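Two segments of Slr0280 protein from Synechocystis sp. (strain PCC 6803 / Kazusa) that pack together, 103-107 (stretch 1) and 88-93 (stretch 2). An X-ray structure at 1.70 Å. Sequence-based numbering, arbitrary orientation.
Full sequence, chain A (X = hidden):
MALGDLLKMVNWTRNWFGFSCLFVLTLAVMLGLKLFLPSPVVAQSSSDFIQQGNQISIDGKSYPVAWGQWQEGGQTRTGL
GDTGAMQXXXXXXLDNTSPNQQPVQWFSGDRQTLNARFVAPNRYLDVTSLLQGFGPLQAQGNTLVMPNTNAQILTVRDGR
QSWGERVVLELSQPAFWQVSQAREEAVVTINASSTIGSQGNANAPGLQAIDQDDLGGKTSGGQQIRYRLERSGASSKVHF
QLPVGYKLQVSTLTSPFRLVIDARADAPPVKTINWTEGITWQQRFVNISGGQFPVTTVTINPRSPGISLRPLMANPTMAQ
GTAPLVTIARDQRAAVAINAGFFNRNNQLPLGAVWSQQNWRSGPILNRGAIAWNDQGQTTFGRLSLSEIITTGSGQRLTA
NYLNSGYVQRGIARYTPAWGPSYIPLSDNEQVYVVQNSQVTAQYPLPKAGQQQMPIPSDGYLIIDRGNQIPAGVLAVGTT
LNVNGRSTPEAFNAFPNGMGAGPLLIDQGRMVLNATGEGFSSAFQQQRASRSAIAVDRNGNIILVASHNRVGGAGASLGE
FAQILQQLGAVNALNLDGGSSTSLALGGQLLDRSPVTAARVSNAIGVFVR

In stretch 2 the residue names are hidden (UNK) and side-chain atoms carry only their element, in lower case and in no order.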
ATOM      1  N   PRO A 103       4.783  24.903  -1.570  1.00 12.20           N
ATOM      2  CA  PRO A 103       5.555  25.614  -0.543  1.00 13.57           C
ATOM      3  C   PRO A 103       6.269  24.646   0.408  1.00 15.39           C
ATOM      4  O   PRO A 103       5.707  23.620   0.816  1.00 11.18           O
ATOM      5  CB  PRO A 103       4.500  26.436   0.201  1.00 17.31           C
ATOM      6  CG  PRO A 103       3.173  25.805  -0.146  1.00 19.28           C
ATOM      7  CD  PRO A 103       3.341  25.200  -1.506  1.00 13.06           C
ATOM      8  N   VAL A 104       7.514  24.967   0.741  1.00 13.87           N
ATOM      9  CA  VAL A 104       8.341  24.080   1.557  1.00 14.53           C
ATOM     10  C   VAL A 104       9.119  24.885   2.593  1.00 18.62           C
ATOM     11  O   VAL A 104       9.307  26.094   2.433  1.00 18.49           O
ATOM     12  CB  VAL A 104       9.339  23.245   0.699  1.00 14.74           C
ATOM     13  CG1 VAL A 104       8.605  22.331  -0.308  1.00 12.08           C
ATOM     14  CG2 VAL A 104      10.342  24.154  -0.024  1.00 12.22           C
ATOM     15  N   GLN A 105       9.544  24.216   3.662  1.00 15.14           N
ATOM     16  CA  GLN A 105      10.495  24.790   4.610  1.00 20.37           C
ATOM     17  C   GLN A 105      11.673  23.841   4.755  1.00 19.62           C
ATOM     18  O   GLN A 105      11.489  22.644   4.986  1.00 18.39           O
ATOM     19  CB  GLN A 105       9.845  25.046   5.976  1.00 21.26           C
ATOM     20  CG  GLN A 105       9.010  26.322   6.057  1.00 30.83           C
ATOM     21  CD  GLN A 105       9.858  27.601   6.066  1.00 37.53           C
ATOM     22  OE1 GLN A 105      10.702  27.812   5.190  1.00 37.88           O
ATOM     23  NE2 GLN A 105       9.629  28.459   7.061  1.00 37.69           N
ATOM     24  N   TRP A 106      12.880  24.370   4.590  1.00 17.40           N
ATOM     25  CA  TRP A 106      14.093  23.573   4.736  1.00 17.71           C
ATOM     26  C   TRP A 106      15.268  24.513   4.995  1.00 19.28           C
ATOM     27  O   TRP A 106      15.899  25.020   4.057  1.00 19.88           O
ATOM     28  CB  TRP A 106      14.341  22.694   3.494  1.00 15.74           C
ATOM     29  CG  TRP A 106      15.491  21.730   3.661  1.00 16.68           C
ATOM     30  CD1 TRP A 106      15.502  20.578   4.398  1.00 18.07           C
ATOM     31  CD2 TRP A 106      16.801  21.848   3.081  1.00 13.70           C
ATOM     32  NE1 TRP A 106      16.740  19.977   4.314  1.00 16.89           N
ATOM     33  CE2 TRP A 106      17.545  20.734   3.515  1.00 15.30           C
ATOM     34  CE3 TRP A 106      17.406  22.787   2.247  1.00 16.21           C
ATOM     35  CZ2 TRP A 106      18.872  20.542   3.128  1.00 15.60           C
ATOM     36  CZ3 TRP A 106      18.725  22.587   1.864  1.00 15.46           C
ATOM     37  CH2 TRP A 106      19.442  21.476   2.306  1.00 18.94           C
ATOM     38  N   PHE A 107      15.546  24.737   6.278  1.00 16.96           N
ATOM     39  CA  PHE A 107      16.567  25.683   6.711  1.00 17.12           C
ATOM     40  C   PHE A 107      16.375  27.029   6.009  1.00 18.37           C
ATOM     41  O   PHE A 107      17.307  27.591   5.438  1.00 20.50           O
ATOM     42  CB  PHE A 107      17.959  25.117   6.459  1.00 13.57           C
ATOM     43  CG  PHE A 107      18.244  23.847   7.230  1.00 13.60           C
ATOM     44  CD1 PHE A 107      18.586  23.898   8.573  1.00 14.51           C
ATOM     45  CD2 PHE A 107      18.165  22.609   6.611  1.00 15.90           C
ATOM     46  CE1 PHE A 107      18.853  22.736   9.290  1.00 13.32           C
ATOM     47  CE2 PHE A 107      18.426  21.440   7.322  1.00 13.89           C
ATOM     48  CZ  PHE A 107      18.773  21.509   8.661  1.00 11.37           C
ATOM     49  N   UNK A  88      13.723  11.790   2.422  1.00 11.23           N
ATOM     50  CA  UNK A  88      15.155  11.534   2.336  1.00  9.71           C
ATOM     51  C   UNK A  88      16.024  12.788   2.348  1.00 10.91           C
ATOM     52  O   UNK A  88      17.228  12.702   2.596  1.00 13.82           O
ATOM     53  c   UNK A  88      13.169   7.613   0.945  1.00 12.16           C
ATOM     54  c   UNK A  88      15.679   8.256   1.914  1.00 13.14           C
ATOM     55  c   UNK A  88      15.195   6.959   2.051  1.00 15.51           C
ATOM     56  c   UNK A  88      13.661   8.899   0.811  1.00  9.43           C
ATOM     57  c   UNK A  88      14.920   9.236   1.285  1.00  9.93           C
ATOM     58  c   UNK A  88      13.937   6.637   1.571  1.00 13.06           C
ATOM     59  c   UNK A  88      15.450  10.643   1.129  1.00  9.05           C
ATOM     60  N   UNK A  89      15.422  13.950   2.110  1.00 10.76           N
ATOM     61  CA  UNK A  89      16.145  15.217   2.258  1.00 11.59           C
ATOM     62  C   UNK A  89      15.714  15.968   3.514  1.00 11.45           C
ATOM     63  O   UNK A  89      16.492  16.747   4.067  1.00 11.65           O
ATOM     64  c   UNK A  89      15.970  16.121   1.041  1.00 13.32           C
ATOM     65  c   UNK A  89      16.389  16.718  -1.327  1.00 17.57           C
ATOM     66  c   UNK A  89      17.623  14.786  -0.309  1.00 20.74           C
ATOM     67  c   UNK A  89      16.318  15.573  -0.338  1.00 15.83           C
ATOM     68  N   UNK A  90      14.475  15.743   3.953  1.00  8.32           N
ATOM     69  CA  UNK A  90      13.913  16.446   5.090  1.00  9.49           C
ATOM     70  C   UNK A  90      13.139  17.714   4.752  1.00 13.40           C
ATOM     71  O   UNK A  90      12.932  18.556   5.622  1.00 12.68           O
ATOM     72  N   UNK A  91      12.699  17.857   3.504  1.00 10.14           N
ATOM     73  CA  UNK A  91      11.853  19.001   3.144  1.00 11.81           C
ATOM     74  C   UNK A  91      10.502  18.926   3.842  1.00 13.51           C
ATOM     75  O   UNK A  91       9.821  17.906   3.764  1.00 15.39           O
ATOM     76  c   UNK A  91      12.696  19.117   0.608  1.00 15.74           C
ATOM     77  c   UNK A  91      12.113  19.554  -0.743  1.00 14.65           C
ATOM     78  c   UNK A  91      13.839  20.027   1.034  1.00 17.14           C
ATOM     79  c   UNK A  91      11.581  19.046   1.641  1.00 12.15           C
ATOM     80  N   UNK A  92      10.103  19.997   4.519  1.00  9.91           N
ATOM     81  CA  UNK A  92       8.764  20.053   5.105  1.00 13.01           C
ATOM     82  C   UNK A  92       7.831  20.528   3.999  1.00 14.43           C
ATOM     83  O   UNK A  92       7.972  21.650   3.516  1.00 13.67           O
ATOM     84  o   UNK A  92       6.556  20.120   6.831  1.00 22.66           O
ATOM     85  o   UNK A  92       7.247  21.867   7.971  1.00 27.16           O
ATOM     86  c   UNK A  92       8.741  21.025   6.294  1.00 16.97           C
ATOM     87  c   UNK A  92       7.417  21.001   7.076  1.00 25.44           C
ATOM     88  N   UNK A  93       6.918  19.662   3.562  1.00 11.65           N
ATOM     89  CA  UNK A  93       5.915  20.045   2.558  1.00 12.03           C
ATOM     90  C   UNK A  93       4.727  20.716   3.243  1.00 12.48           C
ATOM     91  O   UNK A  93       3.981  20.066   3.981  1.00 12.43           O
ATOM     92  c   UNK A  93       5.429  18.829   1.761  1.00 11.28           C
ATOM     93  c   UNK A  93       6.515  17.944   1.138  1.00 11.50           C
ATOM     94  c   UNK A  93       7.504  18.777   0.356  1.00 10.54           C
ATOM     95  c   UNK A  93       5.914  16.874   0.251  1.00 10.06           C
TER

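Position 88 carries seven side-chain carbons, one leading into a flat ring of six. No oxygen or nitrogen is attached. The side chain lies far from stretch 1: its nearest atom, CB, is 9.9 Å from NE1 of Trp106. The backbone here is helical. A single carbon bearing a six-carbon ring is phenylalanine: Phe88. It takes no part in the contact.

Position 89 has four side-chain carbons, forked at the second. The CA-to-CB bond points toward stretch 1, yet the nearest side-chain atom, CB of position 89, is 5.1 Å from NE1 of Trp106. The backbone makes the contact instead: the carbonyl O of position 89 lies 3.2 Å from NE1 of Trp106. The hydrogen bond is weak, because the angle at the hydrogen is only 128°. A four-carbon chain forked at its second atom, with no branch at CB, is leucine: Leu89. Its rotamer is m, t.

Position 90 has no side-chain atoms. Its O lies 3.5 Å from CD1 of Trp106, at the edge of the indole and near its plane. With no side chain, it is glycine: Gly90. It is the first residue after the helix to leave helical angles, and its phi is +92°. At these angles a CB would be jammed against the carbonyl O of Leu89, which by itself calls for glycine.

Position 91 again has four carbons, forked at the second. CA-to-CB points sideways, but the end of the side chain comes nearer to stretch 1. One terminal carbon sits over a face of the Trp106 ring, and another lies near Val104. The fork identifies leucine: Leu91, rotamer m, t. Its CD2 is 3.5 Å from CG of Trp106 and 3.9 Å from the centroid of the five-membered ring, a CH-pi contact. CD1 is 4.5 Å from CG1 of Val104.

Position 92 has two carbons, the second carrying two oxygens. Its CB is 4.2 Å from CB of Gln105 and 3.4 Å from O of Gln105. This short carboxylate is aspartate: Asp92, chi1 t. Its side chain is on the same face of the sheet as that of Gln105. The backbones pair twice. N of Asp92 donates to O of Gln105 at 3.0 Å, and N of Gln105 donates to O of Asp92 at 3.0 Å. That same O of Asp92 also receives a CA-H contact from CA of Val104 at 3.1 Å.

Position 93 has four carbons forked at the second, and one end carbon packs on Val104. It is leucine: Leu93, rotamer m, t. Its CD2 is 3.8 Å from CG1 of Val104, on the sheet face opposite Asp92 and Gln105.

The contact is a short antiparallel pairing extended by a tryptophan. Gln105 and Asp92 form the hydrogen-bonded pair; Val104 and Leu93 form the adjacent non-hydrogen-bonded pair, joined by apolar side chains. Beyond the paired strands, Trp106 covers Leu91 and reaches the carbonyl of Leu89. Together the two stretches bury 346 Å².

Stretch 2 88-93: FLGLDL
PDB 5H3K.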